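Local coordinates for Lin1840 protein (PDB 4ZOC) that probably hydrolyses terminal, non-reducing beta-D-glucosyl residues to release beta-D-glucose, as a glycoside hydrolase family 3 enzyme linked to beta-1,2-glucan metabolism, at residues Arg143-Gly148 / Gly559-Tyr564; Phe193-Ala198 / Asn206-Ser211. The protein carries 2 engineered substitutions. All coordinates share one frame; numbering follows the deposited sequence.

Contact 1: residues Arg143-Gly148 / Gly559-Tyr564; sequences RDPRWG and GQIPVY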
loop_
_atom_site.group_PDB
_atom_site.type_symbol
_atom_site.label_atom_id
_atom_site.label_comp_id
_atom_site.label_asym_id
_atom_site.label_seq_id
_atom_site.Cartn_x
_atom_site.Cartn_y
_atom_site.Cartn_z
ATOM N N ARG A 143 -0.968 -6.920 7.149
ATOM C CA ARG A 143 -2.114 -6.016 6.998
ATOM C C ARG A 143 -2.834 -6.222 5.637
ATOM O O ARG A 143 -3.737 -5.441 5.333
ATOM C CB ARG A 143 -1.656 -4.602 7.099
ATOM C CG ARG A 143 -1.151 -4.205 8.451
ATOM C CD ARG A 143 -0.510 -2.823 8.354
ATOM N NE ARG A 143 -0.153 -2.343 9.691
ATOM C CZ ARG A 143 0.465 -1.192 9.940
ATOM N NH1 ARG A 143 0.786 -0.397 8.954
ATOM N NH2 ARG A 143 0.758 -0.838 11.189
ATOM N N ASP A 144 -2.430 -7.230 4.849
ATOM C CA ASP A 144 -2.847 -7.359 3.451
ATOM C C ASP A 144 -3.195 -8.810 3.175
ATOM O O ASP A 144 -2.359 -9.647 2.877
ATOM C CB ASP A 144 -1.759 -6.821 2.506
ATOM C CG ASP A 144 -2.224 -6.752 1.067
ATOM O OD1 ASP A 144 -3.274 -7.414 0.718
ATOM O OD2 ASP A 144 -1.522 -6.065 0.273
ATOM N N PRO A 145 -4.488 -9.138 3.273
ATOM C CA PRO A 145 -4.911 -10.482 3.052
ATOM C C PRO A 145 -4.866 -10.997 1.616
ATOM O O PRO A 145 -5.171 -12.189 1.387
ATOM C CB PRO A 145 -6.322 -10.487 3.612
ATOM C CG PRO A 145 -6.791 -9.117 3.545
ATOM C CD PRO A 145 -5.579 -8.222 3.641
ATOM N N ARG A 146 -4.445 -10.168 0.641
ATOM C CA ARG A 146 -4.157 -10.707 -0.741
ATOM C C ARG A 146 -3.009 -11.660 -0.655
ATOM O O ARG A 146 -2.962 -12.679 -1.383
ATOM C CB ARG A 146 -3.829 -9.572 -1.696
ATOM C CG ARG A 146 -5.040 -8.761 -2.038
ATOM C CD ARG A 146 -4.677 -7.502 -2.789
ATOM N NE ARG A 146 -3.920 -6.560 -1.969
ATOM C CZ ARG A 146 -3.651 -5.308 -2.330
ATOM N NH1 ARG A 146 -4.019 -4.845 -3.501
ATOM N NH2 ARG A 146 -2.997 -4.504 -1.500
ATOM N N TRP A 147 -2.063 -11.391 0.229
ATOM C CA TRP A 147 -0.833 -12.205 0.377
ATOM C C TRP A 147 -1.191 -13.548 0.970
ATOM O O TRP A 147 -1.742 -13.656 2.100
ATOM C CB TRP A 147 0.108 -11.493 1.375
ATOM C CG TRP A 147 1.505 -11.946 1.411
ATOM C CD1 TRP A 147 2.302 -12.162 0.352
ATOM C CD2 TRP A 147 2.318 -12.203 2.566
ATOM N NE1 TRP A 147 3.571 -12.479 0.742
ATOM C CE2 TRP A 147 3.637 -12.494 2.084
ATOM C CE3 TRP A 147 2.108 -12.089 3.940
ATOM C CZ2 TRP A 147 4.732 -12.756 2.945
ATOM C CZ3 TRP A 147 3.149 -12.378 4.795
ATOM C CH2 TRP A 147 4.462 -12.701 4.300
ATOM N N GLY A 148 -0.803 -14.622 0.272
ATOM C CA GLY A 148 -1.131 -15.964 0.719
ATOM C C GLY A 148 -0.526 -16.393 2.022
ATOM O O GLY A 148 -1.064 -17.246 2.720
ATOM N N GLY A 559 -10.654 -3.446 -2.153
ATOM C CA GLY A 559 -10.129 -2.099 -2.226
ATOM C C GLY A 559 -10.072 -1.305 -0.928
ATOM O O GLY A 559 -9.502 -0.214 -0.938
ATOM N N GLN A 560 -10.562 -1.827 0.162
ATOM C CA GLN A 560 -10.356 -1.238 1.475
ATOM C C GLN A 560 -8.933 -1.525 2.026
ATOM O O GLN A 560 -8.492 -0.958 3.012
ATOM C CB GLN A 560 -11.416 -1.762 2.438
ATOM C CG GLN A 560 -11.553 -0.848 3.678
ATOM C CD GLN A 560 -12.584 -1.351 4.691
ATOM O OE1 GLN A 560 -12.695 -2.562 4.961
ATOM N NE2 GLN A 560 -13.435 -0.434 5.162
ATOM N N ILE A 561 -8.247 -2.480 1.439
ATOM C CA ILE A 561 -6.918 -2.913 1.913
ATOM C C ILE A 561 -5.821 -1.836 1.721
ATOM O O ILE A 561 -5.701 -1.265 0.621
ATOM C CB ILE A 561 -6.518 -4.214 1.221
ATOM C CG1 ILE A 561 -7.458 -5.355 1.625
ATOM C CG2 ILE A 561 -5.076 -4.557 1.594
ATOM C CD1 ILE A 561 -7.244 -6.604 0.780
ATOM N N PRO A 562 -5.013 -1.560 2.753
ATOM C CA PRO A 562 -5.046 -2.211 4.060
ATOM C C PRO A 562 -5.921 -1.492 5.049
ATOM O O PRO A 562 -5.952 -0.215 5.065
ATOM C CB PRO A 562 -3.616 -2.039 4.572
ATOM C CG PRO A 562 -3.124 -0.771 3.937
ATOM C CD PRO A 562 -3.712 -0.855 2.548
ATOM N N VAL A 563 -6.624 -2.291 5.833
ATOM C CA VAL A 563 -7.489 -1.802 6.882
ATOM C C VAL A 563 -7.113 -2.570 8.171
ATOM O O VAL A 563 -6.998 -3.814 8.167
ATOM C CB VAL A 563 -8.998 -1.966 6.529
ATOM C CG1 VAL A 563 -9.393 -3.399 6.233
ATOM C CG2 VAL A 563 -9.821 -1.381 7.655
ATOM N N TYR A 564 -6.942 -1.843 9.278
ATOM C CA TYR A 564 -6.439 -2.457 10.481
ATOM C C TYR A 564 -6.817 -1.599 11.683
ATOM O O TYR A 564 -7.064 -0.373 11.502
ATOM C CB TYR A 564 -4.906 -2.714 10.328
ATOM C CG TYR A 564 -4.108 -1.529 9.883
ATOM C CD1 TYR A 564 -3.609 -0.633 10.807
ATOM C CD2 TYR A 564 -3.906 -1.237 8.551
ATOM C CE1 TYR A 564 -2.854 0.469 10.430
ATOM C CE2 TYR A 564 -3.174 -0.117 8.157
ATOM C CZ TYR A 564 -2.628 0.718 9.079
ATOM O OH TYR A 564 -1.973 1.815 8.685
HETATM O O HOH W 1 -6.410 -5.167 5.064
#
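I561 opens the contact by pushing its branched side chain into the turn D144-W147. Its CD1 meets P145 CD tip to tip at 3.7 Å, while the side chains of I561 and D144 cross at about a right angle, with I561 CG2 3.5 Å from D144 OD1. R146 grips that carboxylate side-on, NE to the syn lone pair of OD1 at 2.9 Å and NH2 to OD2 from above the carboxylate plane, and R146 N also reaches OD1, closing an Asx turn. The methyl thus packs against a carboxylate whose oxygens are engaged by R146 of the same segment. P562 follows a cis peptide bond and rests its CB on R143 O, 3.5 Å away. V563 turns its side chain away, yet its backbone N binds a water that donates to R143 O at 2.7 Å. Last comes Y564, whose ring carries the guanidinium of R143 flat on one face, planes 8° apart and R143 CZ 4.0 Å from the ring centroid. The R143 chain runs extended from CG to NE, which lays CD over the same face. Y564 OH bonds E200 of the second subunit, and R146 NH1 bonds G559 O and I561 O of that subunit. Apolar packing, one bridging water and a cation-pi stack therefore join the N-terminal TIM-barrel domain to the C-terminal domain; D144 offsets the R146 charge, and the Y564 face probably eases that of R143.

Contact 2: residues Phe193-Ala198 / Asn206-Ser211; sequences FAAYGA and NTVNMS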
loop_
_atom_site.group_PDB
_atom_site.type_symbol
_atom_site.label_atom_id
_atom_site.label_comp_id
_atom_site.label_asym_id
_atom_site.label_seq_id
_atom_site.Cartn_x
_atom_site.Cartn_y
_atom_site.Cartn_z
ATOM N N PHE A 193 13.257 -12.405 8.434
ATOM C CA PHE A 193 13.836 -11.132 8.860
ATOM C C PHE A 193 14.118 -10.292 7.614
ATOM O O PHE A 193 15.000 -10.663 6.835
ATOM C CB PHE A 193 15.105 -11.374 9.732
ATOM C CG PHE A 193 15.434 -10.240 10.653
ATOM C CD1 PHE A 193 14.696 -10.028 11.818
ATOM C CD2 PHE A 193 16.479 -9.370 10.338
ATOM C CE1 PHE A 193 15.008 -8.988 12.695
ATOM C CE2 PHE A 193 16.812 -8.337 11.198
ATOM C CZ PHE A 193 16.053 -8.125 12.353
ATOM N N ALA A 194 13.395 -9.177 7.321
ATOM C CA ALA A 194 12.305 -8.586 8.068
ATOM C C ALA A 194 11.304 -7.978 7.154
ATOM O O ALA A 194 11.664 -7.601 6.057
ATOM C CB ALA A 194 12.775 -7.423 8.967
ATOM N N ALA A 195 10.059 -7.908 7.649
ATOM C CA ALA A 195 8.997 -7.053 7.134
ATOM C C ALA A 195 8.391 -7.595 5.822
ATOM O O ALA A 195 7.764 -6.882 5.064
ATOM C CB ALA A 195 9.459 -5.642 6.956
ATOM N N TYR A 196 8.540 -8.906 5.619
ATOM C CA TYR A 196 8.129 -9.551 4.397
ATOM C C TYR A 196 6.601 -9.394 4.115
ATOM O O TYR A 196 6.158 -9.431 2.982
ATOM C CB TYR A 196 8.552 -11.043 4.556
ATOM C CG TYR A 196 8.286 -12.053 3.504
ATOM C CD1 TYR A 196 8.288 -11.765 2.152
ATOM C CD2 TYR A 196 8.062 -13.349 3.876
ATOM C CE1 TYR A 196 8.025 -12.746 1.171
ATOM C CE2 TYR A 196 7.913 -14.325 2.903
ATOM C CZ TYR A 196 7.826 -14.035 1.574
ATOM O OH TYR A 196 7.603 -15.014 0.637
ATOM N N GLY A 197 5.816 -9.386 5.187
ATOM C CA GLY A 197 4.312 -9.315 5.107
ATOM C C GLY A 197 3.775 -8.006 4.498
ATOM O O GLY A 197 2.577 -7.918 4.188
ATOM N N ALA A 198 4.663 -7.028 4.292
ATOM C CA ALA A 198 4.282 -5.743 3.703
ATOM C C ALA A 198 4.433 -5.755 2.176
ATOM O O ALA A 198 4.303 -4.737 1.531
ATOM C CB ALA A 198 5.086 -4.603 4.353
ATOM N N ASN A 206 7.152 -9.478 -3.565
ATOM C CA ASN A 206 7.212 -8.124 -4.113
ATOM C C ASN A 206 7.805 -7.094 -3.123
ATOM O O ASN A 206 7.968 -7.376 -1.919
ATOM C CB ASN A 206 5.817 -7.667 -4.552
ATOM C CG ASN A 206 5.833 -6.527 -5.534
ATOM O OD1 ASN A 206 6.838 -6.249 -6.227
ATOM N ND2 ASN A 206 4.702 -5.838 -5.611
ATOM N N THR A 207 8.180 -5.944 -3.683
ATOM C CA THR A 207 8.717 -4.802 -2.952
ATOM C C THR A 207 8.013 -4.500 -1.611
ATOM O O THR A 207 6.799 -4.514 -1.479
ATOM C CB THR A 207 8.563 -3.576 -3.860
ATOM O OG1 THR A 207 9.258 -3.800 -5.080
ATOM C CG2 THR A 207 9.057 -2.286 -3.216
ATOM N N VAL A 208 8.838 -4.228 -0.605
ATOM C CA VAL A 208 8.401 -3.727 0.709
ATOM C C VAL A 208 9.094 -2.407 0.878
ATOM O O VAL A 208 10.346 -2.307 0.628
ATOM C CB VAL A 208 8.867 -4.661 1.813
ATOM C CG1 VAL A 208 8.706 -4.080 3.201
ATOM C CG2 VAL A 208 8.121 -6.013 1.716
ATOM N N ASN A 209 8.346 -1.427 1.308
ATOM C CA ASN A 209 8.962 -0.123 1.689
ATOM C C ASN A 209 8.144 0.538 2.797
ATOM O O ASN A 209 6.894 0.649 2.704
ATOM C CB ASN A 209 9.036 0.810 0.531
ATOM C CG ASN A 209 9.793 2.076 0.878
ATOM O OD1 ASN A 209 9.177 3.137 1.148
ATOM N ND2 ASN A 209 11.123 1.989 0.857
ATOM N N MET A 210 8.858 0.907 3.852
ATOM C CA MET A 210 8.325 1.677 4.973
ATOM C C MET A 210 9.480 2.511 5.568
ATOM O O MET A 210 10.694 2.223 5.353
ATOM C CB MET A 210 7.661 0.819 6.068
ATOM C CG MET A 210 8.580 -0.077 6.916
ATOM S SD MET A 210 9.040 -1.643 6.147
ATOM C CE MET A 210 7.477 -2.482 5.986
ATOM N N SER A 211 9.118 3.534 6.302
ATOM C CA SER A 211 10.128 4.329 6.999
ATOM C C SER A 211 10.864 3.422 8.062
ATOM O O SER A 211 10.323 2.473 8.585
ATOM C CB SER A 211 9.554 5.580 7.624
ATOM O OG SER A 211 8.829 5.282 8.832
HETATM O O HOH W 2 5.523 -2.098 1.468
#
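V208 turns toward A195 and A198, and its CB already lies 4.1 Å from A195 O. From there the two methyls part. CG1, anti to the backbone N (chi1 168°), meets A198 CB at 3.8 Å and also touches A195 O; CG2, anti to the carbonyl carbon, lies 3.5 Å from A195 O and 3.7 Å from A198 C. The isopropyl group therefore sits against the short turn in which A198 N bonds A195 O, so the carbonyl that the methyls touch has a backbone donor of its own. Two residues on, M210 reaches the same pair of alanines by a different route: in the conformer described its chain folds at chi2 and chi3, bringing CE to 3.6 Å from A198 CB; a second conformer is modelled, so this touch is less certain than that of V208. Y219 of helix 212-219 packs on both alanines and on M210, and L215 touches A195. The backbones meet through water 2, which donates to A198 O and accepts from N209 N, 2.9 Å in each case. N209 turns its CB away from 193-198, and its OD1 bonds S211 N of the second subunit. Both segments belong to the connection from barrel strand 187-193 to helix 212-219. Its start and end meet through nondirectional methyl packing, and the polar link between them is a water between main chains.

Contact 1 ties two domains distant in sequence, whereas contact 2 folds one loop of the barrel domain back on itself and is nested inside the loop closed by contact 1. The first is the more buried and combines aliphatic packing of an isoleucine with a cation-pi stack and an ion pair inside one segment; the second, partly buried, is almost wholly aliphatic. A single bridging water between main-chain atoms is common to both. The two contacts meet directly: W147 CZ3 packs 3.3 Å from G197 CA, and the W147 and Y196 rings stand edge-to-face. E204, in the loop between 193-198 and 206-211, accepts from W147 NE1. Each also touches the second subunit, so both take part in the interface between subunits.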